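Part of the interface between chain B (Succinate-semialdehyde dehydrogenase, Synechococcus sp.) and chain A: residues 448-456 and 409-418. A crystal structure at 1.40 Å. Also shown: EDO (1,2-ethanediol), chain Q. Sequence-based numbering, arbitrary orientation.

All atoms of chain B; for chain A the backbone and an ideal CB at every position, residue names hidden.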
# COMPACT_ATOMS: atom_id res chain seq x y z
N VAL B 448 -3.41 8.71 -3.72
CA VAL B 448 -4.20 9.86 -3.30
C VAL B 448 -4.46 9.74 -1.82
O VAL B 448 -4.40 8.64 -1.24
CB VAL B 448 -5.55 9.95 -4.04
CG1 VAL B 448 -5.34 10.26 -5.52
CG2 VAL B 448 -6.35 8.67 -3.85
N ASN B 449 -4.69 10.89 -1.19
CA ASN B 449 -5.22 10.96 0.16
C ASN B 449 -6.72 10.74 0.07
O ASN B 449 -7.44 11.59 -0.45
CB ASN B 449 -4.92 12.34 0.75
CG ASN B 449 -5.58 12.56 2.09
OD1 ASN B 449 -6.11 11.64 2.70
ND2 ASN B 449 -5.55 13.80 2.57
N ALA B 450 -7.18 9.59 0.55
CA ALA B 450 -8.60 9.35 0.74
C ALA B 450 -8.96 10.04 2.05
O ALA B 450 -8.69 9.51 3.13
CB ALA B 450 -8.90 7.86 0.79
N LYS B 451 -9.51 11.24 1.94
CA LYS B 451 -9.78 12.10 3.09
C LYS B 451 -11.22 11.91 3.54
O LYS B 451 -12.15 12.16 2.78
CB LYS B 451 -9.52 13.57 2.73
CG LYS B 451 -9.88 14.56 3.84
CD LYS B 451 -9.73 16.03 3.41
CE LYS B 451 -8.29 16.51 3.51
NZ LYS B 451 -8.11 17.86 2.90
N THR B 452 -11.41 11.44 4.77
CA THR B 452 -12.75 11.34 5.33
C THR B 452 -13.20 12.71 5.84
O THR B 452 -12.46 13.39 6.54
CB THR B 452 -12.80 10.32 6.47
OG1 THR B 452 -12.75 9.01 5.90
CG2 THR B 452 -14.07 10.43 7.30
N VAL B 453 -14.41 13.10 5.46
CA VAL B 453 -14.97 14.38 5.85
C VAL B 453 -16.26 14.16 6.62
O VAL B 453 -17.11 13.37 6.21
CB VAL B 453 -15.24 15.27 4.62
CG1 VAL B 453 -15.85 16.60 5.05
CG2 VAL B 453 -13.96 15.47 3.83
N TRP B 454 -16.41 14.86 7.74
CA TRP B 454 -17.61 14.76 8.56
C TRP B 454 -18.02 16.19 8.88
O TRP B 454 -17.23 16.94 9.45
CB TRP B 454 -17.31 13.99 9.85
CG TRP B 454 -18.49 13.72 10.75
CD1 TRP B 454 -19.19 12.55 10.85
CD2 TRP B 454 -19.06 14.61 11.72
NE1 TRP B 454 -20.18 12.67 11.81
CE2 TRP B 454 -20.12 13.93 12.35
CE3 TRP B 454 -18.78 15.93 12.11
CZ2 TRP B 454 -20.90 14.52 13.35
CZ3 TRP B 454 -19.56 16.51 13.10
CH2 TRP B 454 -20.60 15.81 13.71
N LEU B 455 -19.24 16.56 8.51
CA LEU B 455 -19.72 17.90 8.77
C LEU B 455 -21.01 17.83 9.58
O LEU B 455 -21.97 17.20 9.15
CB LEU B 455 -19.93 18.65 7.46
CG LEU B 455 -20.30 20.13 7.56
CD1 LEU B 455 -19.49 20.96 6.57
CD2 LEU B 455 -21.78 20.29 7.29
N LYS B 456 -21.02 18.47 10.74
CA LYS B 456 -22.17 18.40 11.64
C LYS B 456 -23.43 18.88 10.96
O LYS B 456 -24.45 18.19 11.03
CB LYS B 456 -21.93 19.22 12.90
CG LYS B 456 -23.09 19.13 13.90
CD LYS B 456 -22.92 20.11 15.05
CE LYS B 456 -24.04 19.93 16.08
NZ LYS B 456 -23.84 20.76 17.30
OXT LYS B 456 -23.45 19.95 10.35
N UNK A 409 -4.28 19.53 5.60
CA UNK A 409 -3.49 18.39 5.12
C UNK A 409 -3.57 17.24 6.12
O UNK A 409 -2.66 17.04 6.94
CB UNK A 409 -2.03 18.80 4.89
N UNK A 410 -4.66 16.49 6.05
CA UNK A 410 -4.91 15.43 7.01
C UNK A 410 -5.72 14.33 6.33
O UNK A 410 -6.37 14.57 5.31
CB UNK A 410 -5.64 15.97 8.24
N UNK A 411 -5.70 13.14 6.91
CA UNK A 411 -6.53 12.06 6.42
C UNK A 411 -8.00 12.19 6.78
O UNK A 411 -8.85 11.53 6.19
CB UNK A 411 -6.00 10.73 6.96
N UNK A 412 -8.32 13.05 7.74
CA UNK A 412 -9.71 13.26 8.13
C UNK A 412 -9.92 14.70 8.55
O UNK A 412 -9.10 15.26 9.29
CB UNK A 412 -10.11 12.31 9.26
N UNK A 413 -11.00 15.30 8.08
CA UNK A 413 -11.38 16.65 8.49
C UNK A 413 -12.80 16.63 9.01
O UNK A 413 -13.74 16.25 8.30
CB UNK A 413 -11.24 17.64 7.33
N UNK A 414 -12.95 17.04 10.27
CA UNK A 414 -14.26 17.14 10.91
C UNK A 414 -14.62 18.60 11.12
O UNK A 414 -13.82 19.38 11.66
CB UNK A 414 -14.28 16.39 12.24
N UNK A 415 -15.81 18.98 10.66
CA UNK A 415 -16.30 20.35 10.82
C UNK A 415 -17.38 20.38 11.91
O UNK A 415 -18.39 19.68 11.81
CB UNK A 415 -16.85 20.89 9.50
N UNK A 416 -17.14 21.18 12.95
CA UNK A 416 -18.06 21.33 14.07
C UNK A 416 -18.28 20.03 14.85
O UNK A 416 -19.36 19.78 15.38
CB UNK A 416 -19.40 21.85 13.56
N UNK A 417 -17.23 19.22 14.90
CA UNK A 417 -17.20 18.05 15.76
C UNK A 417 -15.77 17.61 15.96
O UNK A 417 -14.89 18.01 15.19
CB UNK A 417 -18.04 16.91 15.17
N UNK A 418 -15.52 16.81 16.99
CA UNK A 418 -14.20 16.23 17.19
C UNK A 418 -13.98 15.05 16.25
O UNK A 418 -14.91 14.32 15.92
CB UNK A 418 -14.02 15.79 18.64
C1 EDO Q . -8.86 8.60 6.44
O1 EDO Q . -9.12 9.07 7.75
C2 EDO Q . -10.08 8.60 5.53
O2 EDO Q . -10.07 7.75 4.39

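The two stretches run side by side in the same direction as parallel strands, so the backbone sets the frame: a ladder of five hydrogen bonds, from Thr452(B) N to O of position 411 at 2.9 Å through to Lys456(B) N to O of position 415 at 3.1 Å. Side chains must fit around this ladder.

Position 409 points away and has nothing of this stretch of chain B within 5.5 Å of its ideal CB; many residues would do. It is Asp409(A), whose OD1 lies 2.8 Å from the O of a water, within hydrogen-bonding distance; the same water is weakly bonded to Lys451(B) NZ.

Position 410 also points away. Its carbonyl does the work: O of 410 accepts a hydrogen bond from Asn449(B) ND2 at 3.0 Å, so the contact asks little of the side chain. Ala410(A) suffices.

At 411 the ideal CB points away, 4.4 Å from Asn449(B) OD1, and phi/psi of -75/-16 are open to most residues. Nothing here demands glycine, yet Gly411(A) is deposited.

Position 412 shares a sheet face with Thr452(B), its CB 3.8 Å from Thr452(B) O. Small or beta-branched residues would suit. Ala412(A) meets Thr452(B) CB to CB at 4.4 Å.

Position 413 turns to the other face; its CB is 4.5 Å from Lys451(B) CD and 4.9 Å from Val453(B) CG2. Valine, isoleucine or leucine would fit. Val413(A) puts CG2 3.8 Å from Lys451(B) CD.

At 414 the CB returns to the sheet face that carries Trp454(B), whose indole and CB offer an apolar surface; an aromatic or a long aliphatic would serve. Phe414(A), chi1 m, lays its ring face over Trp454(B) CB, with Phe414(A) CE2 3.5 Å from Trp454(B) CB. The ring planes, 13° apart, are slid so that they barely overlap.

Position 415 has its CB 3.9 Å from Leu455(B) CD1, favouring a branched aliphatic. Ile415(A) makes that contact through its CB, while the end of its side chain leads away.

Position 416 has positive phi (62/33), which favours glycine, asparagine or aspartate. Its CB points sideways, near Lys456(B) CB. Asn416(A) fits the backbone, and its ND2 donates at 2.9 Å to a water O that in turn donates at 2.7 Å to Lys456(B) OXT.

Position 417 is decisive: an ideal CB would sit 2.6 Å from Trp454(B) CZ3, a clash. With Trp454(B) placed as it is, only glycine avoids this clash, and Gly417(A) brings its CA to 3.9 Å from Trp454(B) CZ3.

Position 418 points away, out of reach, and is unconstrained here; it is Met418(A).

Chain A 409-418: DAGAVFINGM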
# COMPACT_ATOMS: atom_id res chain seq x y z
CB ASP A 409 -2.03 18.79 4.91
CG ASP A 409 -1.81 19.61 3.65
OD1 ASP A 409 -2.66 19.56 2.74
OD2 ASP A 409 -0.75 20.28 3.56
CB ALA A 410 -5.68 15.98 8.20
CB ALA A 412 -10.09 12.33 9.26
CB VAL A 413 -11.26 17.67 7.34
CG1 VAL A 413 -11.70 19.05 7.81
CG2 VAL A 413 -9.84 17.72 6.80
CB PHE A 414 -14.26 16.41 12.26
CG PHE A 414 -14.47 14.92 12.15
CD1 PHE A 414 -13.63 14.13 11.37
CD2 PHE A 414 -15.52 14.31 12.83
CE1 PHE A 414 -13.82 12.75 11.28
CE2 PHE A 414 -15.72 12.94 12.75
CZ PHE A 414 -14.88 12.16 11.97
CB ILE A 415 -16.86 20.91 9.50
CG1 ILE A 415 -15.80 20.87 8.39
CG2 ILE A 415 -17.42 22.31 9.70
CD1 ILE A 415 -14.57 21.74 8.66
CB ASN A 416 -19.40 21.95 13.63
CG ASN A 416 -19.24 23.37 13.10
OD1 ASN A 416 -18.33 24.10 13.51
ND2 ASN A 416 -20.10 23.75 12.17
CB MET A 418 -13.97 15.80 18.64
CG MET A 418 -14.98 14.80 19.23
SD MET A 418 -14.60 14.27 20.95
CE MET A 418 -13.38 13.03 20.57
O HOH W 1 -5.16 19.06 1.70
O HOH W 2 -22.34 22.29 11.02
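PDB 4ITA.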